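Local coordinates for protein SusD homolog (PDB 3SGH) that probably binds glycans at the outer membrane of Bacteroides thetaiotaomicron, as a SusD-like lipoprotein serving a carbohydrate-uptake system, at residues D74-R79 with R455-T460; Y65-E70 with S443-C448; A135-E140 with A469-A474; G121-T126 with Q141-A146. All blocks are in the same frame, centred on the assembly; numbering follows the deposited sequence. Where two conformers were deposited one is given.

Interaction 1 (D74-R79 with R455-T460)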
# COMPACT_ATOMS: atom_id res chain seq x y z
N ASP A 74 -13.87 -10.71 -1.69
CA ASP A 74 -14.83 -9.60 -1.56
C ASP A 74 -14.66 -8.77 -0.30
O ASP A 74 -15.36 -7.78 -0.11
CB ASP A 74 -16.26 -10.19 -1.53
CG ASP A 74 -16.66 -10.91 -2.84
OD1 ASP A 74 -15.85 -10.96 -3.81
OD2 ASP A 74 -17.82 -11.42 -2.89
N SER A 75 -13.77 -9.17 0.60
CA SER A 75 -13.64 -8.45 1.88
C SER A 75 -13.31 -6.98 1.76
O SER A 75 -13.84 -6.12 2.51
CB SER A 75 -12.58 -9.14 2.77
OG SER A 75 -13.06 -10.39 3.22
N SER A 76 -12.35 -6.67 0.90
CA SER A 76 -11.84 -5.30 0.79
C SER A 76 -12.93 -4.33 0.36
O SER A 76 -13.06 -3.23 0.95
CB SER A 76 -10.65 -5.24 -0.17
OG SER A 76 -9.54 -5.98 0.34
N TRP A 77 -13.71 -4.72 -0.64
CA TRP A 77 -14.84 -3.91 -1.08
C TRP A 77 -15.71 -3.59 0.09
O TRP A 77 -16.05 -2.42 0.33
CB TRP A 77 -15.64 -4.62 -2.16
CG TRP A 77 -16.96 -3.97 -2.46
CD1 TRP A 77 -18.04 -3.97 -1.66
CD2 TRP A 77 -17.35 -3.22 -3.66
NE1 TRP A 77 -19.08 -3.27 -2.25
CE2 TRP A 77 -18.67 -2.80 -3.46
CE3 TRP A 77 -16.69 -2.86 -4.84
CZ2 TRP A 77 -19.40 -2.06 -4.45
CZ3 TRP A 77 -17.41 -2.12 -5.83
CH2 TRP A 77 -18.75 -1.72 -5.61
N GLY A 78 -16.11 -4.62 0.82
CA GLY A 78 -17.06 -4.43 1.93
C GLY A 78 -16.52 -3.54 3.02
O GLY A 78 -17.24 -2.69 3.60
N ARG A 79 -15.23 -3.71 3.30
CA ARG A 79 -14.61 -2.98 4.37
C ARG A 79 -14.49 -1.47 4.02
O ARG A 79 -14.87 -0.59 4.83
CB ARG A 79 -13.23 -3.58 4.66
CG ARG A 79 -12.49 -2.96 5.88
CD ARG A 79 -13.26 -3.07 7.17
NE ARG A 79 -13.48 -4.45 7.56
CZ ARG A 79 -14.03 -4.85 8.69
NH1 ARG A 79 -14.41 -3.97 9.61
NH2 ARG A 79 -14.17 -6.15 8.91
N ARG A 455 -3.10 -10.30 -10.46
CA ARG A 455 -3.01 -9.00 -11.11
C ARG A 455 -4.06 -8.00 -10.56
O ARG A 455 -3.88 -6.79 -10.68
CB ARG A 455 -3.09 -9.17 -12.60
CG ARG A 455 -2.07 -10.10 -13.18
CD ARG A 455 -0.59 -9.75 -12.86
NE ARG A 455 -0.21 -8.45 -13.42
CZ ARG A 455 0.98 -7.85 -13.27
NH1 ARG A 455 1.94 -8.40 -12.54
NH2 ARG A 455 1.24 -6.69 -13.86
N ARG A 456 -5.13 -8.53 -9.96
CA ARG A 456 -6.23 -7.75 -9.40
C ARG A 456 -7.13 -8.63 -8.53
O ARG A 456 -7.10 -9.86 -8.62
CB ARG A 456 -7.09 -7.13 -10.50
CG ARG A 456 -7.93 -8.09 -11.31
CD ARG A 456 -8.63 -7.44 -12.46
NE ARG A 456 -9.89 -6.82 -12.01
CZ ARG A 456 -11.05 -7.46 -11.93
NH1 ARG A 456 -11.13 -8.77 -12.21
NH2 ARG A 456 -12.14 -6.82 -11.53
N LEU A 457 -7.96 -7.99 -7.71
CA LEU A 457 -9.09 -8.66 -7.09
C LEU A 457 -10.29 -8.56 -8.05
O LEU A 457 -10.34 -7.67 -8.89
CB LEU A 457 -9.42 -8.02 -5.74
CG LEU A 457 -8.61 -8.55 -4.55
CD1 LEU A 457 -7.10 -8.54 -4.79
CD2 LEU A 457 -8.98 -7.74 -3.29
N ARG A 458 -11.25 -9.47 -7.90
CA ARG A 458 -12.42 -9.52 -8.74
C ARG A 458 -13.56 -8.71 -8.12
O ARG A 458 -13.52 -8.38 -6.92
CB ARG A 458 -12.87 -10.98 -8.92
CG ARG A 458 -11.91 -11.81 -9.75
CD ARG A 458 -12.35 -13.28 -9.87
NE ARG A 458 -12.17 -13.96 -8.57
CZ ARG A 458 -13.13 -14.21 -7.69
NH1 ARG A 458 -14.39 -13.87 -7.94
NH2 ARG A 458 -12.84 -14.78 -6.53
N PHE A 459 -14.55 -8.42 -8.96
CA PHE A 459 -15.80 -7.80 -8.55
C PHE A 459 -16.51 -8.76 -7.55
O PHE A 459 -16.31 -9.99 -7.58
CB PHE A 459 -16.68 -7.52 -9.78
CG PHE A 459 -16.05 -6.58 -10.81
CD1 PHE A 459 -15.31 -5.49 -10.41
CD2 PHE A 459 -16.28 -6.78 -12.15
CE1 PHE A 459 -14.79 -4.59 -11.35
CE2 PHE A 459 -15.78 -5.90 -13.10
CZ PHE A 459 -15.04 -4.82 -12.71
N THR A 460 -17.31 -8.20 -6.65
CA THR A 460 -17.88 -8.98 -5.57
C THR A 460 -19.20 -9.68 -5.88
O THR A 460 -19.97 -9.26 -6.76
CB THR A 460 -18.16 -8.09 -4.35
OG1 THR A 460 -19.23 -7.18 -4.70
CG2 THR A 460 -16.87 -7.33 -3.91
O HOH W 1 -16.30 -12.81 -5.73
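T460 packs against D74 and W77 where a loop of this SusD-like, largely helical fold runs into helix 461-466 beside the start of helix 75-84. Backbones come closest at this point, the CA atoms of D74 and T460 lying 5.1 Å apart. The D74 carboxylate rests against the backbone end of the threonine side chain: D74 CG is 3.5 Å from T460 CB, and D74 OD1 is 3.3 Å from T460 CA. W77 and T460 cross at about a right angle. The T460 CG2 methyl touches W77 CB at 3.5 Å and approaches the indole obliquely.

Two polar groups serve the adjoining helix start. T460 is its N-cap, its side chain capping a backbone N just beyond the loop, while D74 OD2 accepts from R461 N. A carboxylate at a helix N-terminus would be expected to favour its negative form. Further out, the indole is backed by L116 and Q120 of helix 100-120. Within the loop, R456 NH2 lies 3.4 Å above one face of the F459 ring, toward its rim; that guanidinium is anchored by D483 and Q120 O. D74 OD1 and R458 NH1 do not touch, being 5.3 Å apart, but a water donates to D74 OD1 at 2.7 Å and weakly accepts from R458 NH1 at 3.1 Å.

Interaction 2 (Y65-E70 with S443-C448)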
# COMPACT_ATOMS: atom_id res chain seq x y z
N TYR A 65 -1.77 -18.25 -3.02
CA TYR A 65 -1.56 -19.00 -4.27
C TYR A 65 -2.51 -18.50 -5.39
O TYR A 65 -2.77 -19.20 -6.39
CB TYR A 65 -1.73 -20.50 -4.03
CG TYR A 65 -0.98 -21.09 -2.85
CD1 TYR A 65 -1.51 -21.05 -1.58
CD2 TYR A 65 0.25 -21.75 -3.02
CE1 TYR A 65 -0.88 -21.65 -0.51
CE2 TYR A 65 0.90 -22.32 -1.99
CZ TYR A 65 0.34 -22.29 -0.70
OH TYR A 65 0.96 -22.89 0.38
N TYR A 66 -3.05 -17.30 -5.18
CA TYR A 66 -3.80 -16.56 -6.17
C TYR A 66 -5.16 -17.15 -6.43
O TYR A 66 -5.68 -16.97 -7.49
CB TYR A 66 -3.03 -16.47 -7.50
CG TYR A 66 -1.55 -16.17 -7.37
CD1 TYR A 66 -1.06 -15.24 -6.45
CD2 TYR A 66 -0.63 -16.85 -8.15
CE1 TYR A 66 0.32 -15.01 -6.34
CE2 TYR A 66 0.74 -16.61 -8.03
CZ TYR A 66 1.21 -15.69 -7.16
OH TYR A 66 2.59 -15.51 -7.05
N ASN A 67 -5.74 -17.85 -5.45
CA ASN A 67 -7.05 -18.45 -5.68
C ASN A 67 -7.95 -18.38 -4.43
O ASN A 67 -8.48 -19.39 -3.94
CB ASN A 67 -6.89 -19.89 -6.15
CG ASN A 67 -8.08 -20.39 -6.90
OD1 ASN A 67 -8.55 -19.72 -7.82
ND2 ASN A 67 -8.60 -21.57 -6.53
N ALA A 68 -8.12 -17.16 -3.93
CA ALA A 68 -9.00 -16.91 -2.78
C ALA A 68 -10.45 -17.26 -3.05
O ALA A 68 -10.97 -17.14 -4.18
CB ALA A 68 -8.93 -15.45 -2.33
N SER A 69 -11.12 -17.63 -1.96
CA SER A 69 -12.56 -17.76 -1.90
C SER A 69 -13.26 -16.45 -2.24
O SER A 69 -12.68 -15.40 -2.17
CB SER A 69 -12.99 -18.18 -0.49
OG SER A 69 -12.74 -17.14 0.45
N GLU A 70 -14.53 -16.53 -2.61
CA GLU A 70 -15.31 -15.33 -2.86
C GLU A 70 -15.33 -14.43 -1.64
O GLU A 70 -15.17 -13.24 -1.77
CB GLU A 70 -16.73 -15.70 -3.22
CG GLU A 70 -16.84 -16.42 -4.58
CD GLU A 70 -18.28 -16.74 -5.01
OE1 GLU A 70 -19.24 -16.41 -4.27
OE2 GLU A 70 -18.48 -17.38 -6.09
N SER A 443 0.93 -21.43 -8.56
CA SER A 443 -0.37 -20.83 -8.70
C SER A 443 -1.44 -21.90 -8.68
O SER A 443 -1.34 -22.91 -9.38
CB SER A 443 -0.47 -20.03 -10.00
OG SER A 443 -1.81 -19.61 -10.23
N MSE A 444 -2.49 -21.62 -7.94
CA MSE A 444 -3.70 -22.46 -7.88
C MSE A 444 -4.86 -21.89 -8.73
O MSE A 444 -6.03 -22.35 -8.64
CB MSE A 444 -4.12 -22.63 -6.42
CG MSE A 444 -3.18 -23.40 -5.55
SE MSE A 444 -3.27 -25.28 -6.00
CE MSE A 444 -4.96 -25.66 -5.18
N ASN A 445 -4.51 -20.92 -9.59
CA ASN A 445 -5.47 -20.25 -10.47
C ASN A 445 -4.97 -20.37 -11.90
O ASN A 445 -3.84 -20.00 -12.20
CB ASN A 445 -5.56 -18.77 -10.08
CG ASN A 445 -6.67 -18.02 -10.81
OD1 ASN A 445 -6.51 -17.58 -11.94
ND2 ASN A 445 -7.78 -17.83 -10.14
N ALA A 446 -5.83 -20.86 -12.78
CA ALA A 446 -5.47 -21.05 -14.17
C ALA A 446 -5.18 -19.77 -14.93
O ALA A 446 -4.52 -19.80 -15.97
CB ALA A 446 -6.59 -21.81 -14.88
N ASP A 447 -5.66 -18.64 -14.43
CA ASP A 447 -5.42 -17.37 -15.09
C ASP A 447 -4.20 -16.60 -14.59
O ASP A 447 -3.87 -15.54 -15.15
CB ASP A 447 -6.63 -16.47 -14.99
CG ASP A 447 -7.83 -16.99 -15.75
OD1 ASP A 447 -7.69 -17.87 -16.62
OD2 ASP A 447 -8.95 -16.52 -15.46
N CYS A 448 -3.53 -17.12 -13.55
CA CYS A 448 -2.34 -16.44 -12.99
C CYS A 448 -1.14 -17.37 -13.03
O CYS A 448 -1.28 -18.58 -12.79
CB CYS A 448 -2.56 -16.07 -11.52
SG CYS A 448 -3.99 -14.99 -11.21
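The carbonyl oxygen of Y65 takes the backbone N-H of M444, a selenomethionine here, in a nearly straight hydrogen bond: M444 N lies 2.9 Å from Y65 O, in the carbonyl plane, with an N-H...O angle of 169°. Beside it the two side chains run the same way, and Y65 CB touches M444 CG at 3.6 Å. One step along, a second bond joins two asparagines, N445 ND2 donating to N67 OD1 at 3.1 Å with the amide planes 65° apart. With CG anti to the backbone N (chi1 -172°), the N445 amide sits where ND2 meets N67 and OD1 meets D447. That OD1 accepts from D447 N at 2.8 Å, forming an Asx turn within the type I beta turn N445-C448. Two irregular loops are thus joined, one leading to helix 70-73 and the other lying between helices 424-432 and 461-466 of the SusD-like fold. Y66 packs against the two ends of segment 443-448: S443 OG sits at its ring edge, 3.7 Å from Y66 CD2, and C448 CB approaches obliquely at 4.0 Å from the same atom. Outer partners fix the polar ends, with Y66 OH bound to A440 N, Y65 OH to S289 O, and N67 ND2 to N61 OD1.

Interaction 3 (A135-E140 with A469-A474)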
# COMPACT_ATOMS: atom_id res chain seq x y z
N ALA A 135 -25.57 1.66 -8.53
CA ALA A 135 -24.81 2.71 -9.19
C ALA A 135 -24.02 2.13 -10.35
O ALA A 135 -23.34 1.13 -10.20
CB ALA A 135 -23.83 3.40 -8.22
N PRO A 136 -24.05 2.81 -11.50
CA PRO A 136 -23.12 2.46 -12.56
C PRO A 136 -21.65 2.58 -12.18
O PRO A 136 -21.26 3.40 -11.30
CB PRO A 136 -23.47 3.45 -13.69
CG PRO A 136 -24.88 3.78 -13.45
CD PRO A 136 -25.00 3.84 -11.94
N TYR A 137 -20.85 1.75 -12.83
CA TYR A 137 -19.40 1.76 -12.60
C TYR A 137 -18.75 2.81 -13.48
O TYR A 137 -19.15 3.00 -14.60
CB TYR A 137 -18.77 0.38 -12.90
CG TYR A 137 -18.94 -0.65 -11.78
CD1 TYR A 137 -20.20 -0.93 -11.22
CD2 TYR A 137 -17.84 -1.34 -11.26
CE1 TYR A 137 -20.35 -1.88 -10.20
CE2 TYR A 137 -18.00 -2.28 -10.25
CZ TYR A 137 -19.27 -2.55 -9.73
OH TYR A 137 -19.44 -3.47 -8.72
N ASP A 138 -17.74 3.50 -12.94
CA ASP A 138 -16.80 4.28 -13.77
C ASP A 138 -15.72 3.32 -14.33
O ASP A 138 -15.24 2.42 -13.62
CB ASP A 138 -16.05 5.32 -12.94
CG ASP A 138 -16.94 6.46 -12.42
OD1 ASP A 138 -18.06 6.63 -12.91
OD2 ASP A 138 -16.49 7.16 -11.49
N ASN A 139 -15.29 3.52 -15.57
CA ASN A 139 -14.09 2.81 -16.00
C ASN A 139 -12.89 3.42 -15.28
O ASN A 139 -13.02 4.44 -14.60
CB ASN A 139 -13.97 2.75 -17.52
CG ASN A 139 -13.69 4.08 -18.16
OD1 ASN A 139 -13.30 5.04 -17.53
ND2 ASN A 139 -13.90 4.14 -19.45
N GLU A 140 -11.75 2.76 -15.36
CA GLU A 140 -10.62 3.17 -14.56
C GLU A 140 -10.14 4.56 -14.94
O GLU A 140 -9.91 5.39 -14.07
CB GLU A 140 -9.52 2.13 -14.62
CG GLU A 140 -9.92 0.80 -13.91
CD GLU A 140 -8.98 -0.33 -14.28
OE1 GLU A 140 -7.89 -0.37 -13.66
OE2 GLU A 140 -9.30 -1.16 -15.18
N ALA A 469 -26.76 -5.62 -13.65
CA ALA A 469 -26.59 -4.98 -14.95
C ALA A 469 -25.33 -4.10 -14.95
O ALA A 469 -24.52 -4.15 -15.89
CB ALA A 469 -27.92 -4.15 -15.36
N ASN A 470 -25.09 -3.33 -13.88
CA ASN A 470 -23.95 -2.42 -13.91
C ASN A 470 -22.62 -3.15 -13.75
O ASN A 470 -21.64 -2.81 -14.40
CB ASN A 470 -24.11 -1.32 -12.84
CG ASN A 470 -25.25 -0.35 -13.17
OD1 ASN A 470 -25.48 -0.06 -14.32
ND2 ASN A 470 -25.96 0.13 -12.16
N VAL A 471 -22.57 -4.15 -12.89
CA VAL A 471 -21.32 -4.91 -12.74
C VAL A 471 -21.00 -5.70 -14.02
O VAL A 471 -19.88 -5.80 -14.42
CB VAL A 471 -21.26 -5.76 -11.44
CG1 VAL A 471 -22.03 -7.01 -11.53
CG2 VAL A 471 -19.75 -6.02 -11.09
N GLU A 472 -22.01 -6.23 -14.69
CA GLU A 472 -21.77 -6.93 -15.97
C GLU A 472 -21.21 -6.00 -17.05
O GLU A 472 -20.35 -6.39 -17.85
CB GLU A 472 -23.04 -7.66 -16.43
CG GLU A 472 -23.39 -8.80 -15.51
CD GLU A 472 -24.56 -9.68 -15.95
OE1 GLU A 472 -25.47 -9.23 -16.69
OE2 GLU A 472 -24.56 -10.84 -15.50
N ALA A 473 -21.70 -4.76 -17.07
CA ALA A 473 -21.15 -3.72 -17.94
C ALA A 473 -19.71 -3.39 -17.57
O ALA A 473 -18.87 -3.17 -18.47
CB ALA A 473 -22.02 -2.47 -17.91
N ALA A 474 -19.41 -3.38 -16.27
CA ALA A 474 -18.07 -3.09 -15.80
C ALA A 474 -17.05 -4.15 -16.25
O ALA A 474 -15.87 -3.82 -16.41
CB ALA A 474 -18.03 -2.93 -14.28
O HOH W 2 -21.62 -0.11 -14.85
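P136 and N470 bring their CA atoms to 5.1 Å, and Y137 and A474 to 6.0 Å. One step along the irregular loop 135-140 therefore corresponds to a full turn of helix 469-474, which shows the loop passing along that helix flank with no strand-like register. A water bridges the backbones, accepting from Y137 N at 2.9 Å and donating to N470 O at 2.7 Å. N470 O also receives the helical bond from A474 N, so two donors hold this carbonyl.

Y137 supplies the larger part of the loop's share, and N470 covers a similar area from the helix. V471 CA lies over one face of the Y137 ring. The A474 methyl meets the ring obliquely, with A474 CB 3.4 Å from Y137 CD2. Near the phenol end, V471 CG2 comes within 3.5 Å of Y137 OH, the two side chains running alongside each other. In the SusD-like helical fold this joins the connection between helices 100-120 and 140-162 to helix 468-477, far along the chain. F459, from the loop before helix 461-466, meets the Y137 ring edge-to-face, and E463 OE1 is the hydrogen-bond partner of Y137 OH.

The N470 amide lies beside the proline, its ND2 3.3 Å from A135 C. N467 positions both sides of this end: its OD1 pairs with N470 ND2, and its ND2 donates to A135 O.

Interaction 4 (G121-T126 with Q141-A146)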
# COMPACT_ATOMS: atom_id res chain seq x y z
N GLY A 121 -10.04 -2.35 -10.04
CA GLY A 121 -10.21 -1.60 -11.28
C GLY A 121 -11.46 -0.75 -11.26
O GLY A 121 -11.62 0.09 -10.36
N PRO A 122 -12.38 -0.96 -12.24
CA PRO A 122 -13.59 -0.14 -12.21
C PRO A 122 -14.32 -0.20 -10.85
O PRO A 122 -14.42 -1.26 -10.25
CB PRO A 122 -14.47 -0.77 -13.29
CG PRO A 122 -13.56 -1.37 -14.23
CD PRO A 122 -12.38 -1.88 -13.39
N ILE A 123 -14.83 0.94 -10.42
CA ILE A 123 -15.71 1.02 -9.27
C ILE A 123 -16.77 2.07 -9.56
O ILE A 123 -16.53 2.98 -10.33
CB ILE A 123 -14.94 1.45 -8.00
CG1 ILE A 123 -14.25 2.80 -8.20
CG2 ILE A 123 -13.94 0.34 -7.49
CD1 ILE A 123 -13.65 3.42 -6.92
N PRO A 124 -17.91 2.02 -8.87
CA PRO A 124 -18.80 3.18 -8.90
C PRO A 124 -18.18 4.35 -8.14
O PRO A 124 -17.57 4.14 -7.06
CB PRO A 124 -20.08 2.68 -8.18
CG PRO A 124 -19.89 1.25 -7.91
CD PRO A 124 -18.41 0.94 -8.01
N TYR A 125 -18.32 5.55 -8.67
CA TYR A 125 -17.75 6.72 -8.03
C TYR A 125 -18.54 7.97 -8.46
O TYR A 125 -19.36 8.46 -7.67
CB TYR A 125 -16.22 6.80 -8.28
CG TYR A 125 -15.53 7.92 -7.52
CD1 TYR A 125 -15.01 7.70 -6.26
CD2 TYR A 125 -15.43 9.19 -8.07
CE1 TYR A 125 -14.40 8.73 -5.53
CE2 TYR A 125 -14.81 10.24 -7.33
CZ TYR A 125 -14.31 9.98 -6.06
OH TYR A 125 -13.73 10.97 -5.33
N THR A 126 -18.38 8.40 -9.71
CA THR A 126 -19.02 9.63 -10.20
C THR A 126 -20.53 9.58 -10.18
O THR A 126 -21.19 10.59 -9.92
CB THR A 126 -18.55 10.00 -11.61
OG1 THR A 126 -18.92 8.98 -12.52
CG2 THR A 126 -17.04 10.17 -11.66
N GLN A 141 -10.04 4.88 -16.23
CA GLN A 141 -9.67 6.26 -16.56
C GLN A 141 -10.59 7.28 -15.87
O GLN A 141 -10.12 8.28 -15.31
CB GLN A 141 -9.62 6.51 -18.09
CG GLN A 141 -9.20 7.91 -18.40
CD GLN A 141 -9.43 8.26 -19.84
OE1 GLN A 141 -10.53 8.03 -20.37
NE2 GLN A 141 -8.42 8.82 -20.48
N THR A 142 -11.89 7.00 -15.88
CA THR A 142 -12.85 7.98 -15.39
C THR A 142 -12.72 8.15 -13.90
O THR A 142 -12.73 9.28 -13.41
CB THR A 142 -14.30 7.54 -15.77
OG1 THR A 142 -14.42 7.61 -17.21
CG2 THR A 142 -15.34 8.44 -15.14
N VAL A 143 -12.60 7.05 -13.17
CA VAL A 143 -12.49 7.16 -11.70
C VAL A 143 -11.16 7.79 -11.29
O VAL A 143 -11.15 8.61 -10.41
CB VAL A 143 -12.78 5.84 -10.93
CG1 VAL A 143 -11.76 4.73 -11.21
CG2 VAL A 143 -12.88 6.13 -9.46
N TRP A 144 -10.05 7.44 -11.93
CA TRP A 144 -8.80 8.09 -11.57
C TRP A 144 -8.88 9.60 -11.80
O TRP A 144 -8.50 10.39 -10.94
CB TRP A 144 -7.63 7.44 -12.32
CG TRP A 144 -7.21 6.12 -11.66
CD1 TRP A 144 -7.59 4.87 -12.03
CD2 TRP A 144 -6.40 5.96 -10.48
NE1 TRP A 144 -7.04 3.95 -11.22
CE2 TRP A 144 -6.33 4.57 -10.23
CE3 TRP A 144 -5.72 6.83 -9.64
CZ2 TRP A 144 -5.58 4.04 -9.18
CZ3 TRP A 144 -5.02 6.31 -8.56
CH2 TRP A 144 -4.97 4.93 -8.33
N HIS A 145 -9.39 10.00 -12.96
CA HIS A 145 -9.53 11.46 -13.24
C HIS A 145 -10.50 12.16 -12.28
O HIS A 145 -10.18 13.26 -11.75
CB HIS A 145 -9.92 11.70 -14.69
CG HIS A 145 -8.81 11.46 -15.66
ND1 HIS A 145 -8.66 12.20 -16.81
CD2 HIS A 145 -7.81 10.55 -15.68
CE1 HIS A 145 -7.62 11.76 -17.49
NE2 HIS A 145 -7.09 10.75 -16.83
N ALA A 146 -11.65 11.53 -12.02
CA ALA A 146 -12.60 12.04 -11.04
C ALA A 146 -11.99 12.21 -9.66
O ALA A 146 -12.25 13.22 -9.02
CB ALA A 146 -13.84 11.14 -10.94
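V143 CG2 is the bump that fills the main hollow of this contact, a recess between I123 and Y125. Four distances define the fit: V143 CG2 lies 3.8 Å from both I123 CG1 and I123 CD1, 3.6 Å from Y125 CB and 3.7 Å from Y125 CG. Because V143 CG1 lies between the backbone N and the carbonyl carbon (chi1 65°), it is CG2, anti to the backbone N, that enters the recess. The valine crosses both partners at about a right angle, and CG2 makes the contact with each of them.

A146, nearly one helical turn further on, provides a second and smaller bump. Its CB settles between T126 and the tyrosine ring, 3.8 Å from Y125 CD2. It presses closer to the threonine, where A146 CB and T126 CG2 are only 3.4 Å apart, tighter than ordinary methyl contact. Both methyls, V143 CG2 and A146 CB, approach the Y125 ring obliquely. Its CG is anti to the backbone N (chi1 -174°), and the phenol end is fixed from outside by D150 at OH, with R109 making a cation-pi contact. T126 OG1 is held by D138 OD1.

The joined elements are an irregular linker and the helix that soon follows it in the SusD-like alpha-alpha superhelix. G121, with phi 96°, leaves helix 100-120 and starts the linker. I123 reaches back to M113 and L116 of that helix, P124 packs on W77 and Y81 of helix 75-84, and V143 and A146 cover the linker from helix 140-162.

How the interactions relate
In chain order the first segments run 65-70, 74-79, 121-126 and 135-140; then comes 141-146, which closes interaction 4 locally, while the partners 443-448, 455-460 and 469-474 each lie more than 300 residues beyond their own first segments. The C-terminal region thus returns along the N-terminal part in the same order, giving interactions 2, 1 and 3. Interactions 3 and 4 have centres 10 Å apart and share the linker between helices 100-120 and 140-162, coupled by D138 N to I123 O at 2.9 Å. Interaction 1 is about 14 Å from interactions 2 and 3 and touches both; W77 and F459 also reach interaction 4. Interaction 2 lies apart from interactions 3 and 4, centres 24 and 26 Å away.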